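Local coordinates for protein neutral ceramidase (Pseudomonas aeruginosa, PDB 2ZWS) that hydrolyses the N-acyl linkage of ceramides to sphingosine and free fatty acid with a zinc-dependent active site, and also catalyses the reverse synthesis, at residues A408-F412 against F438-A444. Residue numbers count along the deposited sequence, not the author numbering.
Sequences APAEF and FNGYANA. With ZN (zinc ion), chain B.
Register is set by CA pairs A408–G440 (4.7 Å), P409–A444 (4.7 Å) and A410–Y441 (5.1 Å), where the chain leaves parallel strands 403-407 and 435-439. Three backbone hydrogen bonds fix it: A408 N to N439 O (3.0 Å, 170°), A442 N to A408 O (3.0 Å, 170°) and Y441 N to A410 O (3.1 Å, 160°). P409 (phi/psi -85/43) kinks the extended run between A408 (-118/132) and A410 (-162/-180); Y441 (59/36) is left-handed, turning the chain between the last two donors.

On the strand side, F412 (chi1 m) offers a ring face to the edge of F438 (chi1 t), centroids 4.7 Å apart, planes at 70°. A408 CB meets F438 CZ at 3.5 Å. At the far end, P409 CB meets A444 CB at 3.8 Å.

E411 (chi1 m, chi2 t) binds zinc through OE1 (2.1 Å) and OE2 (2.5 Å). Y441 (chi1 m) donates from OH to E411 OE1 (2.8 Å), while Y445 hydrogen-bonds OE2. H97, H204, Y448 and a water 2.1 Å from the zinc complete the coordination. Ligand E411 on strand 411-412 and the loop after 435-439, with second-shell Y441, form one wall of the neutral ceramidase zinc site.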
ATOM      1  N   ALA A 408      -1.794  12.879   3.416  1.00 11.91           N
ATOM      2  CA  ALA A 408      -0.451  13.441   3.508  1.00 12.65           C
ATOM      3  C   ALA A 408       0.567  12.549   2.795  1.00 11.95           C
ATOM      4  O   ALA A 408       0.580  11.332   3.035  1.00 12.99           O
ATOM      5  CB  ALA A 408      -0.090  13.631   4.965  1.00 13.54           C
ATOM      6  N   PRO A 409       1.430  13.158   1.941  1.00 11.57           N
ATOM      7  CA  PRO A 409       2.324  12.397   1.065  1.00 12.18           C
ATOM      8  C   PRO A 409       3.648  11.932   1.645  1.00 12.21           C
ATOM      9  O   PRO A 409       4.700  12.056   0.995  1.00 12.69           O
ATOM     10  CB  PRO A 409       2.580  13.377  -0.090  1.00 11.65           C
ATOM     11  CG  PRO A 409       2.596  14.748   0.621  1.00 11.93           C
ATOM     12  CD  PRO A 409       1.494  14.612   1.667  1.00 11.64           C
ATOM     13  N   ALA A 410       3.612  11.435   2.875  1.00 12.49           N
ATOM     14  CA  ALA A 410       4.853  10.985   3.509  1.00 12.22           C
ATOM     15  C   ALA A 410       4.559  10.053   4.698  1.00 12.54           C
ATOM     16  O   ALA A 410       3.396   9.760   5.000  1.00 13.26           O
ATOM     17  CB  ALA A 410       5.690  12.202   3.987  1.00 12.02           C
ATOM     18  N   GLU A 411       5.627   9.585   5.355  1.00 12.79           N
ATOM     19  CA  GLU A 411       5.522   8.791   6.589  1.00 13.72           C
ATOM     20  C   GLU A 411       5.705   9.715   7.775  1.00 14.39           C
ATOM     21  O   GLU A 411       6.812  10.172   8.011  1.00 15.31           O
ATOM     22  CB  GLU A 411       6.618   7.714   6.653  1.00 14.61           C
ATOM     23  CG  GLU A 411       6.900   6.999   5.352  1.00 15.15           C
ATOM     24  CD  GLU A 411       7.488   5.619   5.562  1.00 14.54           C
ATOM     25  OE1 GLU A 411       7.248   4.942   6.623  1.00 12.16           O
ATOM     26  OE2 GLU A 411       8.191   5.175   4.643  1.00 14.32           O
ATOM     27  N   PHE A 412       4.640   9.971   8.522  1.00 13.50           N
ATOM     28  CA  PHE A 412       4.740  10.869   9.667  1.00 13.50           C
ATOM     29  C   PHE A 412       4.920  10.070  10.942  1.00 14.43           C
ATOM     30  O   PHE A 412       4.237   9.096  11.169  1.00 13.60           O
ATOM     31  CB  PHE A 412       3.479  11.721   9.756  1.00 13.59           C
ATOM     32  CG  PHE A 412       3.392  12.768   8.681  1.00 12.46           C
ATOM     33  CD1 PHE A 412       3.191  12.403   7.332  1.00 10.15           C
ATOM     34  CD2 PHE A 412       3.484  14.112   9.000  1.00 14.14           C
ATOM     35  CE1 PHE A 412       3.145  13.375   6.338  1.00 11.83           C
ATOM     36  CE2 PHE A 412       3.397  15.079   8.008  1.00 14.20           C
ATOM     37  CZ  PHE A 412       3.229  14.707   6.661  1.00 14.28           C
ATOM     38  N   PHE A 438      -5.829  11.288  10.164  1.00 14.57           N
ATOM     39  CA  PHE A 438      -4.638  11.623   9.409  1.00 13.19           C
ATOM     40  C   PHE A 438      -4.202  10.401   8.610  1.00 13.37           C
ATOM     41  O   PHE A 438      -3.792   9.428   9.202  1.00 15.10           O
ATOM     42  CB  PHE A 438      -3.541  12.045  10.388  1.00 13.91           C
ATOM     43  CG  PHE A 438      -2.294  12.525   9.723  1.00 13.31           C
ATOM     44  CD1 PHE A 438      -2.078  13.874   9.498  1.00 17.28           C
ATOM     45  CD2 PHE A 438      -1.326  11.610   9.301  1.00 13.63           C
ATOM     46  CE1 PHE A 438      -0.907  14.323   8.862  1.00 17.07           C
ATOM     47  CE2 PHE A 438      -0.147  12.049   8.680  1.00 15.22           C
ATOM     48  CZ  PHE A 438       0.053  13.410   8.450  1.00 15.48           C
ATOM     49  N   ASN A 439      -4.330  10.434   7.289  1.00 12.95           N
ATOM     50  CA  ASN A 439      -3.906   9.308   6.457  1.00 12.57           C
ATOM     51  C   ASN A 439      -2.598   9.645   5.751  1.00 12.50           C
ATOM     52  O   ASN A 439      -2.609  10.385   4.778  1.00 12.46           O
ATOM     53  CB  ASN A 439      -5.033   8.992   5.447  1.00 11.44           C
ATOM     54  CG  ASN A 439      -4.895   7.615   4.790  1.00 11.92           C
ATOM     55  OD1 ASN A 439      -3.776   7.094   4.559  1.00 15.49           O
ATOM     56  ND2 ASN A 439      -6.029   7.029   4.470  1.00 10.26           N
ATOM     57  N   GLY A 440      -1.472   9.145   6.269  1.00 12.77           N
ATOM     58  CA  GLY A 440      -0.149   9.255   5.618  1.00 13.24           C
ATOM     59  C   GLY A 440      -0.107   8.358   4.384  1.00 12.57           C
ATOM     60  O   GLY A 440      -1.075   7.629   4.100  1.00 13.23           O
ATOM     61  N   TYR A 441       1.005   8.395   3.656  1.00 12.44           N
ATOM     62  CA  TYR A 441       1.191   7.561   2.456  1.00 11.66           C
ATOM     63  C   TYR A 441       0.122   7.838   1.392  1.00 11.62           C
ATOM     64  O   TYR A 441      -0.293   6.923   0.679  1.00 12.36           O
ATOM     65  CB  TYR A 441       1.171   6.061   2.788  1.00 13.38           C
ATOM     66  CG  TYR A 441       2.077   5.683   3.937  1.00 13.26           C
ATOM     67  CD1 TYR A 441       3.415   5.364   3.712  1.00 13.11           C
ATOM     68  CD2 TYR A 441       1.603   5.676   5.254  1.00 15.04           C
ATOM     69  CE1 TYR A 441       4.273   5.019   4.788  1.00 14.13           C
ATOM     70  CE2 TYR A 441       2.430   5.348   6.330  1.00 13.59           C
ATOM     71  CZ  TYR A 441       3.766   5.033   6.091  1.00 14.38           C
ATOM     72  OH  TYR A 441       4.542   4.728   7.170  1.00 14.79           O
ATOM     73  N   ALA A 442      -0.303   9.095   1.270  1.00 10.65           N
ATOM     74  CA  ALA A 442      -1.365   9.435   0.293  1.00 10.62           C
ATOM     75  C   ALA A 442      -0.877  10.352  -0.835  1.00 10.15           C
ATOM     76  O   ALA A 442      -0.188  11.364  -0.575  1.00 11.47           O
ATOM     77  CB  ALA A 442      -2.564  10.088   0.994  1.00 11.68           C
ATOM     78  N   ASN A 443      -1.235   9.988  -2.075  1.00 10.01           N
ATOM     79  CA  ASN A 443      -1.083  10.814  -3.274  1.00 10.44           C
ATOM     80  C   ASN A 443       0.334  11.030  -3.814  1.00 10.58           C
ATOM     81  O   ASN A 443       0.483  11.281  -5.014  1.00 10.50           O
ATOM     82  CB  ASN A 443      -1.810  12.160  -3.148  1.00 10.78           C
ATOM     83  CG  ASN A 443      -3.307  12.014  -2.900  1.00 10.58           C
ATOM     84  OD1 ASN A 443      -3.893  12.820  -2.144  1.00 14.86           O
ATOM     85  ND2 ASN A 443      -3.937  11.060  -3.558  1.00  9.56           N
ATOM     86  N   ALA A 444       1.352  10.956  -2.956  1.00 10.67           N
ATOM     87  CA  ALA A 444       2.761  10.953  -3.391  1.00 10.72           C
ATOM     88  C   ALA A 444       3.559  10.350  -2.263  1.00 11.75           C
ATOM     89  O   ALA A 444       2.988   9.992  -1.220  1.00 11.74           O
ATOM     90  CB  ALA A 444       3.250  12.359  -3.719  1.00 11.92           C
TER
HETATM   91 ZN    ZN B 647       8.311   3.226   6.220  1.00 14.79          ZN
HETATM   92  O   HOH W   1       9.616   1.868   5.257  1.00 20.14           O